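Local coordinates for protein N-acetyltransferase (Escherichia coli, PDB 6GTQ) that probably transfers an acetyl group from acetyl-coenzyme A to an acceptor substrate, as a member of the GNAT family of N-acetyltransferases, at residues A[16-24]-A[57-65]. The protein carries 1 engineered substitution. Sequence-based numbering, arbitrary orientation.
Sequences ADYDLQRFD and PERQVLGYY
A single beta bridge, Asp19 with Gln60, ties the loop between strand 8-11 and helix 28-36 to the residues that lead into strand 61-74 of the GNAT sheet. Asp19 supplies both halves of it: its N donates to Arg59 O at 3.1 Å, and its O accepts from Val61 N at 3.2 Å. Both bonds are nearly straight at hydrogen, but Asp19 N sits well above the carbonyl plane of Arg59. Next to the bridge, a water donates to Asp17 O and to Pro57 O. Val61 sends its side chain toward the loop. With CG2 anti to its own carbonyl carbon, this methyl approaches Tyr18 CD2 at 3.8 Å. The Tyr18 ring lies beside the base of the Arg59 side chain, with CD2 3.7 Å from Arg59 CB; its hydroxyl bonds to Thr13 N and Glu10 OE1. Beyond Leu20 a type I turn, closed by Phe23 N to Leu20 O, drops Phe23 back onto the strand. Its CG is anti to the backbone N (chi1 -176°), and the ring brings its edge to the Leu62–Gly63 peptide, CE1 lying 3.3 Å from Gly63 N. That peptide belongs to a classic beta bulge in which Leu62 and Gly63 both face Leu52. Phe23 CE2 also meets Tyr64 CE2 at 4.1 Å, the rings inclined at 52°, while Leu34 of helix 28-36 touches both side chains. The contact thus changes character along its length, from paired backbone polar groups at the solvent-facing Asp19–Gln60 bridge to buried rings, Phe23 edge-on to peptide groups and Tyr64 with its hydroxyl bonded to Leu30 O.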
loop_
_atom_site.group_PDB
_atom_site.type_symbol
_atom_site.label_atom_id
_atom_site.label_comp_id
_atom_site.label_asym_id
_atom_site.label_seq_id
_atom_site.Cartn_x
_atom_site.Cartn_y
_atom_site.Cartn_z
ATOM N N ALA A 16 7.901 2.182 -21.142
ATOM C CA ALA A 16 6.549 2.518 -21.580
ATOM C C ALA A 16 6.189 3.974 -21.267
ATOM O O ALA A 16 6.778 4.575 -20.364
ATOM C CB ALA A 16 5.548 1.581 -20.919
ATOM N N ASP A 17 5.211 4.530 -22.019
ATOM C CA ASP A 17 4.670 5.884 -21.848
ATOM C C ASP A 17 3.266 5.829 -21.232
ATOM O O ASP A 17 2.452 4.974 -21.597
ATOM C CB ASP A 17 4.662 6.668 -23.173
ATOM C CG ASP A 17 6.029 7.077 -23.690
ATOM O OD1 ASP A 17 6.941 7.294 -22.864
ATOM O OD2 ASP A 17 6.180 7.208 -24.923
ATOM N N TYR A 18 2.996 6.749 -20.292
ATOM C CA TYR A 18 1.746 6.825 -19.537
ATOM C C TYR A 18 1.033 8.170 -19.657
ATOM O O TYR A 18 1.691 9.208 -19.750
ATOM C CB TYR A 18 2.042 6.527 -18.062
ATOM C CG TYR A 18 2.429 5.090 -17.798
ATOM C CD1 TYR A 18 3.758 4.678 -17.873
ATOM C CD2 TYR A 18 1.468 4.138 -17.464
ATOM C CE1 TYR A 18 4.120 3.350 -17.636
ATOM C CE2 TYR A 18 1.819 2.811 -17.212
ATOM C CZ TYR A 18 3.144 2.421 -17.305
ATOM O OH TYR A 18 3.478 1.111 -17.061
ATOM N N ASP A 19 -0.320 8.151 -19.646
ATOM C CA ASP A 19 -1.122 9.372 -19.671
ATOM C C ASP A 19 -1.423 9.728 -18.215
ATOM O O ASP A 19 -2.270 9.105 -17.572
ATOM C CB ASP A 19 -2.382 9.227 -20.537
ATOM C CG ASP A 19 -3.049 10.557 -20.827
ATOM O OD1 ASP A 19 -2.377 11.450 -21.406
ATOM O OD2 ASP A 19 -4.239 10.710 -20.482
ATOM N N LEU A 20 -0.662 10.682 -17.673
ATOM C CA LEU A 20 -0.818 11.101 -16.273
ATOM C C LEU A 20 -1.326 12.527 -16.000
ATOM O O LEU A 20 -1.989 12.763 -14.991
ATOM C CB LEU A 20 0.504 10.899 -15.523
ATOM C CG LEU A 20 1.030 9.473 -15.342
ATOM C CD1 LEU A 20 0.649 8.593 -16.522
ATOM C CD2 LEU A 20 2.538 9.491 -15.157
ATOM N N GLN A 21 -1.016 13.470 -16.886
ATOM C CA GLN A 21 -1.441 14.867 -16.713
ATOM C C GLN A 21 -2.892 15.075 -16.261
ATOM O O GLN A 21 -3.135 15.948 -15.425
ATOM C CB GLN A 21 -1.166 15.694 -17.983
ATOM C CG GLN A 21 0.326 16.003 -18.232
ATOM C CD GLN A 21 1.057 16.728 -17.111
ATOM O OE1 GLN A 21 2.217 16.424 -16.800
ATOM N NE2 GLN A 21 0.412 17.705 -16.485
ATOM N N ARG A 22 -3.841 14.285 -16.796
ATOM C CA ARG A 22 -5.264 14.395 -16.468
ATOM C C ARG A 22 -5.644 13.913 -15.055
ATOM O O ARG A 22 -6.692 14.327 -14.557
ATOM C CB ARG A 22 -6.111 13.677 -17.528
ATOM N N PHE A 23 -4.811 13.049 -14.419
ATOM C CA PHE A 23 -5.051 12.465 -13.090
ATOM C C PHE A 23 -5.394 13.500 -12.012
ATOM O O PHE A 23 -4.712 14.521 -11.898
ATOM C CB PHE A 23 -3.869 11.576 -12.644
ATOM C CG PHE A 23 -4.053 10.852 -11.319
ATOM C CD1 PHE A 23 -4.646 9.597 -11.270
ATOM C CD2 PHE A 23 -3.600 11.416 -10.129
ATOM C CE1 PHE A 23 -4.820 8.938 -10.052
ATOM C CE2 PHE A 23 -3.780 10.754 -8.912
ATOM C CZ PHE A 23 -4.381 9.518 -8.884
ATOM N N ASP A 24 -6.465 13.218 -11.235
ATOM C CA ASP A 24 -6.969 14.044 -10.138
ATOM C C ASP A 24 -7.601 13.199 -9.043
ATOM O O ASP A 24 -8.665 12.627 -9.245
ATOM C CB ASP A 24 -7.909 15.175 -10.628
ATOM C CG ASP A 24 -8.229 16.266 -9.603
ATOM O OD1 ASP A 24 -7.704 16.196 -8.464
ATOM O OD2 ASP A 24 -9.002 17.189 -9.941
ATOM N N PRO A 57 -3.437 1.175 -25.315
ATOM C CA PRO A 57 -2.043 1.547 -25.634
ATOM C C PRO A 57 -1.658 2.906 -25.022
ATOM O O PRO A 57 -0.494 3.098 -24.671
ATOM C CB PRO A 57 -2.018 1.571 -27.169
ATOM C CG PRO A 57 -3.251 0.844 -27.601
ATOM C CD PRO A 57 -4.258 1.112 -26.541
ATOM N N GLU A 58 -2.668 3.730 -24.804
ATOM C CA GLU A 58 -2.558 5.059 -24.257
ATOM C C GLU A 58 -2.174 5.090 -22.792
ATOM O O GLU A 58 -1.675 6.077 -22.310
ATOM C CB GLU A 58 -3.876 5.776 -24.472
ATOM C CG GLU A 58 -4.225 6.018 -25.934
ATOM C CD GLU A 58 -4.731 4.796 -26.694
ATOM O OE1 GLU A 58 -4.780 3.697 -26.139
ATOM O OE2 GLU A 58 -5.106 4.934 -27.863
ATOM N N ARG A 59 -2.445 4.007 -22.088
ATOM C CA ARG A 59 -2.104 3.824 -20.662
ATOM C C ARG A 59 -2.586 4.904 -19.679
ATOM O O ARG A 59 -1.785 5.462 -18.931
ATOM C CB ARG A 59 -0.594 3.629 -20.501
ATOM C CG ARG A 59 -0.079 2.295 -21.013
ATOM C CD ARG A 59 -0.432 1.164 -20.062
ATOM N NE ARG A 59 -0.320 -0.142 -20.706
ATOM C CZ ARG A 59 -1.132 -1.166 -20.466
ATOM N NH1 ARG A 59 -0.956 -2.317 -21.098
ATOM N NH2 ARG A 59 -2.120 -1.037 -19.592
ATOM N N GLN A 60 -3.884 5.200 -19.684
ATOM C CA GLN A 60 -4.437 6.264 -18.842
ATOM C C GLN A 60 -4.484 5.824 -17.363
ATOM O O GLN A 60 -5.243 4.921 -17.002
ATOM C CB GLN A 60 -5.829 6.662 -19.349
ATOM C CG GLN A 60 -6.439 7.860 -18.635
ATOM C CD GLN A 60 -7.730 8.330 -19.265
ATOM O OE1 GLN A 60 -8.161 7.829 -20.313
ATOM N NE2 GLN A 60 -8.385 9.297 -18.627
ATOM N N VAL A 61 -3.656 6.459 -16.518
ATOM C CA VAL A 61 -3.540 6.147 -15.091
ATOM C C VAL A 61 -4.710 6.713 -14.299
ATOM O O VAL A 61 -4.930 7.928 -14.313
ATOM C CB VAL A 61 -2.160 6.569 -14.513
ATOM C CG1 VAL A 61 -2.091 6.362 -12.997
ATOM C CG2 VAL A 61 -1.034 5.816 -15.212
ATOM N N LEU A 62 -5.440 5.829 -13.595
ATOM C CA LEU A 62 -6.590 6.197 -12.771
ATOM C C LEU A 62 -6.386 5.860 -11.284
ATOM O O LEU A 62 -7.340 5.773 -10.514
ATOM C CB LEU A 62 -7.898 5.588 -13.330
ATOM C CG LEU A 62 -8.401 6.150 -14.678
ATOM C CD1 LEU A 62 -9.544 5.331 -15.206
ATOM C CD2 LEU A 62 -8.799 7.615 -14.575
ATOM N N GLY A 63 -5.132 5.722 -10.893
ATOM C CA GLY A 63 -4.762 5.387 -9.530
ATOM C C GLY A 63 -3.382 4.789 -9.460
ATOM O O GLY A 63 -2.895 4.217 -10.439
ATOM N N TYR A 64 -2.738 4.934 -8.297
ATOM C CA TYR A 64 -1.397 4.419 -8.059
ATOM C C TYR A 64 -1.092 4.132 -6.594
ATOM O O TYR A 64 -1.780 4.616 -5.688
ATOM C CB TYR A 64 -0.337 5.380 -8.639
ATOM C CG TYR A 64 -0.034 6.627 -7.826
ATOM C CD1 TYR A 64 0.962 6.624 -6.848
ATOM C CD2 TYR A 64 -0.662 7.840 -8.113
ATOM C CE1 TYR A 64 1.289 7.782 -6.141
ATOM C CE2 TYR A 64 -0.319 9.013 -7.433
ATOM C CZ TYR A 64 0.650 8.974 -6.442
ATOM O OH TYR A 64 0.991 10.113 -5.760
ATOM N N TYR A 65 -0.015 3.385 -6.377
ATOM C CA TYR A 65 0.536 3.113 -5.055
ATOM C C TYR A 65 2.052 2.938 -5.166
ATOM O O TYR A 65 2.547 2.608 -6.240
ATOM C CB TYR A 65 -0.193 1.978 -4.291
ATOM C CG TYR A 65 0.171 0.554 -4.655
ATOM C CD1 TYR A 65 1.338 -0.034 -4.170
ATOM C CD2 TYR A 65 -0.717 -0.253 -5.366
ATOM C CE1 TYR A 65 1.661 -1.356 -4.467
ATOM C CE2 TYR A 65 -0.415 -1.586 -5.650
ATOM C CZ TYR A 65 0.777 -2.131 -5.198
ATOM O OH TYR A 65 1.102 -3.430 -5.494
HETATM O O HOH W 1 1.370 5.568 -24.186
#